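PDB 4R84: sialyltransferase 0160 from Photobacterium damselae, which probably transfers sialic acid from CMP-sialic acid to galactosides, as a glycosyltransferase of the GT-B structural group. Local coordinates for residues V116-A127 / R196-H207. Numbering follows the deposited sequence.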
# COMPACT_ATOMS: atom_id res chain seq x y z
N VAL A 116 -15.44 -3.17 -21.24
CA VAL A 116 -14.79 -3.96 -20.20
C VAL A 116 -15.74 -4.27 -19.07
O VAL A 116 -16.73 -3.58 -18.85
CB VAL A 116 -13.55 -3.23 -19.63
CG1 VAL A 116 -12.54 -3.01 -20.77
CG2 VAL A 116 -13.94 -1.92 -18.99
N ALA A 117 -15.41 -5.32 -18.33
CA ALA A 117 -16.14 -5.64 -17.12
C ALA A 117 -15.89 -4.56 -16.08
O ALA A 117 -14.83 -3.94 -16.05
CB ALA A 117 -15.69 -7.00 -16.58
N PRO A 118 -16.86 -4.34 -15.19
CA PRO A 118 -16.56 -3.45 -14.07
C PRO A 118 -15.49 -4.07 -13.18
O PRO A 118 -15.32 -5.29 -13.19
CB PRO A 118 -17.89 -3.36 -13.32
CG PRO A 118 -18.61 -4.64 -13.67
CD PRO A 118 -18.23 -4.90 -15.12
N THR A 119 -14.81 -3.22 -12.42
CA THR A 119 -13.74 -3.65 -11.51
C THR A 119 -14.12 -3.26 -10.10
O THR A 119 -14.51 -2.09 -9.86
CB THR A 119 -12.38 -3.03 -11.88
OG1 THR A 119 -12.01 -3.46 -13.20
CG2 THR A 119 -11.28 -3.46 -10.88
N LEU A 120 -14.02 -4.22 -9.18
CA LEU A 120 -14.18 -3.97 -7.76
C LEU A 120 -12.80 -4.07 -7.13
O LEU A 120 -12.14 -5.10 -7.27
CB LEU A 120 -15.14 -4.97 -7.12
CG LEU A 120 -15.27 -4.88 -5.60
CD1 LEU A 120 -15.97 -3.58 -5.20
CD2 LEU A 120 -15.98 -6.10 -5.04
N GLU A 121 -12.37 -3.01 -6.45
CA GLU A 121 -11.10 -3.00 -5.74
C GLU A 121 -11.35 -3.31 -4.27
O GLU A 121 -12.17 -2.65 -3.64
CB GLU A 121 -10.39 -1.66 -5.89
CG GLU A 121 -10.17 -1.20 -7.34
CD GLU A 121 -9.69 0.23 -7.42
OE1 GLU A 121 -9.19 0.76 -6.39
OE2 GLU A 121 -9.81 0.82 -8.51
N VAL A 122 -10.64 -4.30 -3.73
CA VAL A 122 -10.89 -4.74 -2.34
C VAL A 122 -9.62 -4.57 -1.54
O VAL A 122 -8.59 -5.09 -1.92
CB VAL A 122 -11.36 -6.20 -2.31
CG1 VAL A 122 -11.62 -6.68 -0.86
CG2 VAL A 122 -12.65 -6.34 -3.14
N TYR A 123 -9.72 -3.82 -0.44
CA TYR A 123 -8.56 -3.44 0.38
C TYR A 123 -8.73 -3.98 1.79
O TYR A 123 -9.74 -3.72 2.42
CB TYR A 123 -8.42 -1.91 0.42
CG TYR A 123 -8.14 -1.31 -0.93
CD1 TYR A 123 -9.18 -1.01 -1.83
CD2 TYR A 123 -6.86 -1.04 -1.32
CE1 TYR A 123 -8.91 -0.46 -3.08
CE2 TYR A 123 -6.57 -0.49 -2.54
CZ TYR A 123 -7.61 -0.22 -3.43
OH TYR A 123 -7.30 0.33 -4.65
N ILE A 124 -7.73 -4.72 2.28
CA ILE A 124 -7.82 -5.32 3.61
C ILE A 124 -6.48 -5.21 4.32
O ILE A 124 -5.48 -5.70 3.79
CB ILE A 124 -8.22 -6.79 3.56
CG1 ILE A 124 -9.48 -6.99 2.72
CG2 ILE A 124 -8.45 -7.34 4.99
CD1 ILE A 124 -9.63 -8.40 2.21
N ASP A 125 -6.45 -4.58 5.49
CA ASP A 125 -5.20 -4.49 6.25
C ASP A 125 -5.46 -4.13 7.69
O ASP A 125 -6.37 -3.37 7.99
CB ASP A 125 -4.25 -3.46 5.65
CG ASP A 125 -2.92 -3.38 6.40
OD1 ASP A 125 -2.38 -4.44 6.76
OD2 ASP A 125 -2.43 -2.26 6.61
N HIS A 126 -4.62 -4.65 8.58
CA HIS A 126 -4.75 -4.36 9.99
C HIS A 126 -3.53 -3.59 10.50
O HIS A 126 -3.47 -3.25 11.67
CB HIS A 126 -4.91 -5.66 10.79
CG HIS A 126 -3.67 -6.49 10.83
ND1 HIS A 126 -3.20 -7.20 9.74
CD2 HIS A 126 -2.80 -6.73 11.84
CE1 HIS A 126 -2.10 -7.84 10.08
NE2 HIS A 126 -1.83 -7.57 11.34
N ALA A 127 -2.57 -3.33 9.63
CA ALA A 127 -1.34 -2.64 10.02
C ALA A 127 -1.35 -1.19 9.53
O ALA A 127 -2.40 -0.56 9.45
CB ALA A 127 -0.13 -3.39 9.49
N ARG A 196 -20.56 -9.23 -15.47
CA ARG A 196 -19.19 -9.75 -15.32
C ARG A 196 -18.49 -8.91 -14.27
O ARG A 196 -18.87 -7.77 -14.05
CB ARG A 196 -18.42 -9.68 -16.65
CG ARG A 196 -18.85 -10.63 -17.73
CD ARG A 196 -17.88 -10.58 -18.90
NE ARG A 196 -17.88 -9.29 -19.61
CZ ARG A 196 -16.79 -8.68 -20.06
NH1 ARG A 196 -15.59 -9.20 -19.83
NH2 ARG A 196 -16.89 -7.51 -20.70
N LEU A 197 -17.46 -9.45 -13.62
CA LEU A 197 -16.73 -8.66 -12.63
C LEU A 197 -15.26 -9.05 -12.55
O LEU A 197 -14.93 -10.23 -12.50
CB LEU A 197 -17.39 -8.83 -11.25
CG LEU A 197 -16.70 -8.04 -10.12
CD1 LEU A 197 -16.90 -6.53 -10.35
CD2 LEU A 197 -17.25 -8.48 -8.76
N ASN A 198 -14.39 -8.04 -12.55
CA ASN A 198 -12.99 -8.20 -12.18
C ASN A 198 -12.79 -7.73 -10.75
O ASN A 198 -13.26 -6.66 -10.37
CB ASN A 198 -12.06 -7.41 -13.10
CG ASN A 198 -11.97 -8.00 -14.49
OD1 ASN A 198 -11.97 -9.22 -14.66
ND2 ASN A 198 -11.93 -7.14 -15.49
N ILE A 199 -12.08 -8.53 -9.96
CA ILE A 199 -11.75 -8.12 -8.61
C ILE A 199 -10.25 -7.94 -8.48
O ILE A 199 -9.49 -8.82 -8.89
CB ILE A 199 -12.25 -9.14 -7.56
CG1 ILE A 199 -13.78 -9.26 -7.60
CG2 ILE A 199 -11.75 -8.75 -6.15
CD1 ILE A 199 -14.32 -10.38 -6.73
N GLU A 200 -9.84 -6.79 -7.95
CA GLU A 200 -8.44 -6.54 -7.61
C GLU A 200 -8.30 -6.57 -6.10
O GLU A 200 -9.05 -5.89 -5.41
CB GLU A 200 -7.98 -5.19 -8.13
CG GLU A 200 -7.84 -5.10 -9.64
CD GLU A 200 -7.59 -3.68 -10.12
OE1 GLU A 200 -7.50 -2.75 -9.29
OE2 GLU A 200 -7.51 -3.49 -11.35
N PHE A 201 -7.33 -7.34 -5.59
CA PHE A 201 -7.10 -7.43 -4.15
C PHE A 201 -5.86 -6.65 -3.74
O PHE A 201 -4.89 -6.61 -4.49
CB PHE A 201 -6.91 -8.88 -3.71
CG PHE A 201 -8.16 -9.70 -3.72
CD1 PHE A 201 -9.27 -9.32 -2.96
CD2 PHE A 201 -8.21 -10.89 -4.42
CE1 PHE A 201 -10.42 -10.10 -2.96
CE2 PHE A 201 -9.35 -11.68 -4.40
CZ PHE A 201 -10.46 -11.28 -3.66
N TYR A 202 -5.92 -6.02 -2.57
CA TYR A 202 -4.79 -5.31 -1.99
C TYR A 202 -4.73 -5.65 -0.52
O TYR A 202 -5.67 -5.34 0.21
CB TYR A 202 -4.94 -3.80 -2.15
CG TYR A 202 -5.12 -3.34 -3.58
CD1 TYR A 202 -6.37 -3.43 -4.20
CD2 TYR A 202 -4.07 -2.79 -4.29
CE1 TYR A 202 -6.55 -3.01 -5.51
CE2 TYR A 202 -4.24 -2.35 -5.60
CZ TYR A 202 -5.48 -2.48 -6.21
OH TYR A 202 -5.67 -2.05 -7.51
N THR A 203 -3.66 -6.29 -0.07
CA THR A 203 -3.63 -6.64 1.34
C THR A 203 -2.20 -6.81 1.82
O THR A 203 -1.24 -6.49 1.12
CB THR A 203 -4.48 -7.91 1.62
OG1 THR A 203 -4.67 -8.06 3.03
CG2 THR A 203 -3.84 -9.17 1.05
N ASN A 204 -2.11 -7.28 3.07
CA ASN A 204 -0.88 -7.45 3.83
C ASN A 204 -0.22 -8.78 3.49
O ASN A 204 -0.87 -9.81 3.50
CB ASN A 204 -1.28 -7.35 5.32
CG ASN A 204 -0.13 -7.43 6.27
OD1 ASN A 204 0.69 -8.34 6.21
ND2 ASN A 204 -0.10 -6.50 7.23
N THR A 205 1.07 -8.75 3.14
CA THR A 205 1.72 -9.98 2.68
C THR A 205 1.70 -11.09 3.74
O THR A 205 1.37 -12.23 3.44
CB THR A 205 3.18 -9.72 2.28
OG1 THR A 205 3.20 -8.74 1.24
CG2 THR A 205 3.83 -11.00 1.78
N ALA A 206 2.05 -10.74 4.98
CA ALA A 206 2.15 -11.76 6.03
C ALA A 206 0.79 -12.43 6.27
O ALA A 206 0.72 -13.61 6.63
CB ALA A 206 2.69 -11.14 7.34
N HIS A 207 -0.29 -11.71 6.01
CA HIS A 207 -1.60 -12.25 6.36
C HIS A 207 -2.50 -12.47 5.17
O HIS A 207 -3.71 -12.57 5.33
CB HIS A 207 -2.27 -11.32 7.36
CG HIS A 207 -1.49 -11.20 8.63
ND1 HIS A 207 -0.58 -10.18 8.85
CD2 HIS A 207 -1.42 -12.00 9.71
CE1 HIS A 207 -0.02 -10.35 10.04
NE2 HIS A 207 -0.51 -11.45 10.58
O HOH W 1 -12.78 -6.65 -18.45
O HOH W 2 -10.12 -4.33 -14.73
O HOH W 3 -7.03 0.10 -9.69
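Six backbone hydrogen bonds join segments 116-127 and 196-207, from Asn198 N to Pro118 O at one end to Ile124 N to Tyr202 O (3.0 Å) at the other. The strands are parallel neighbours, and Leu120 and Val122 each bond to two residues opposite: Leu120 gives its N-H to Asn198 O and takes one from Glu200 N.

Aromatic and acidic side chains pair on one face. With CG anti to the carbonyl carbon in both (chi1 -63° and -56°), Tyr123 and Tyr202 send their rings the same way into an offset stack, planes 10° apart, Tyr123 CE2 3.4 Å from Tyr202 CG. Each hydroxyl donates to the glutamate two residues earlier, Tyr123 OH to Glu121 OE1 and Tyr202 OH to Glu200 OE1 (both 2.6 Å). Water 3 donates to Glu200 OE1 and, weakly, to Glu121 OE2; a salt bridge from Arg150 to Glu121 OE1 probably eases the proximity of the two acids.

This is the Rossmann-type core of a GT-B enzyme, where the C-terminal ends of strands commonly face the nucleotide-sugar cleft; the side chain of Ala127 lies about 7 Å from the bound CMP-sialic acid analogue. At these ends Asn204 ND2 donates to Asp125 OD1 (3.1 Å), which also closes an Asx turn through Ala127 N; Asp235 also accepts from Asn204 ND2, and Ser131 hydrogen-bonds to Asp125 OD2.

On the other face, Val122 CB packs against Phe201 CD1 at 3.8 Å, and helix 213-219 covers Phe201.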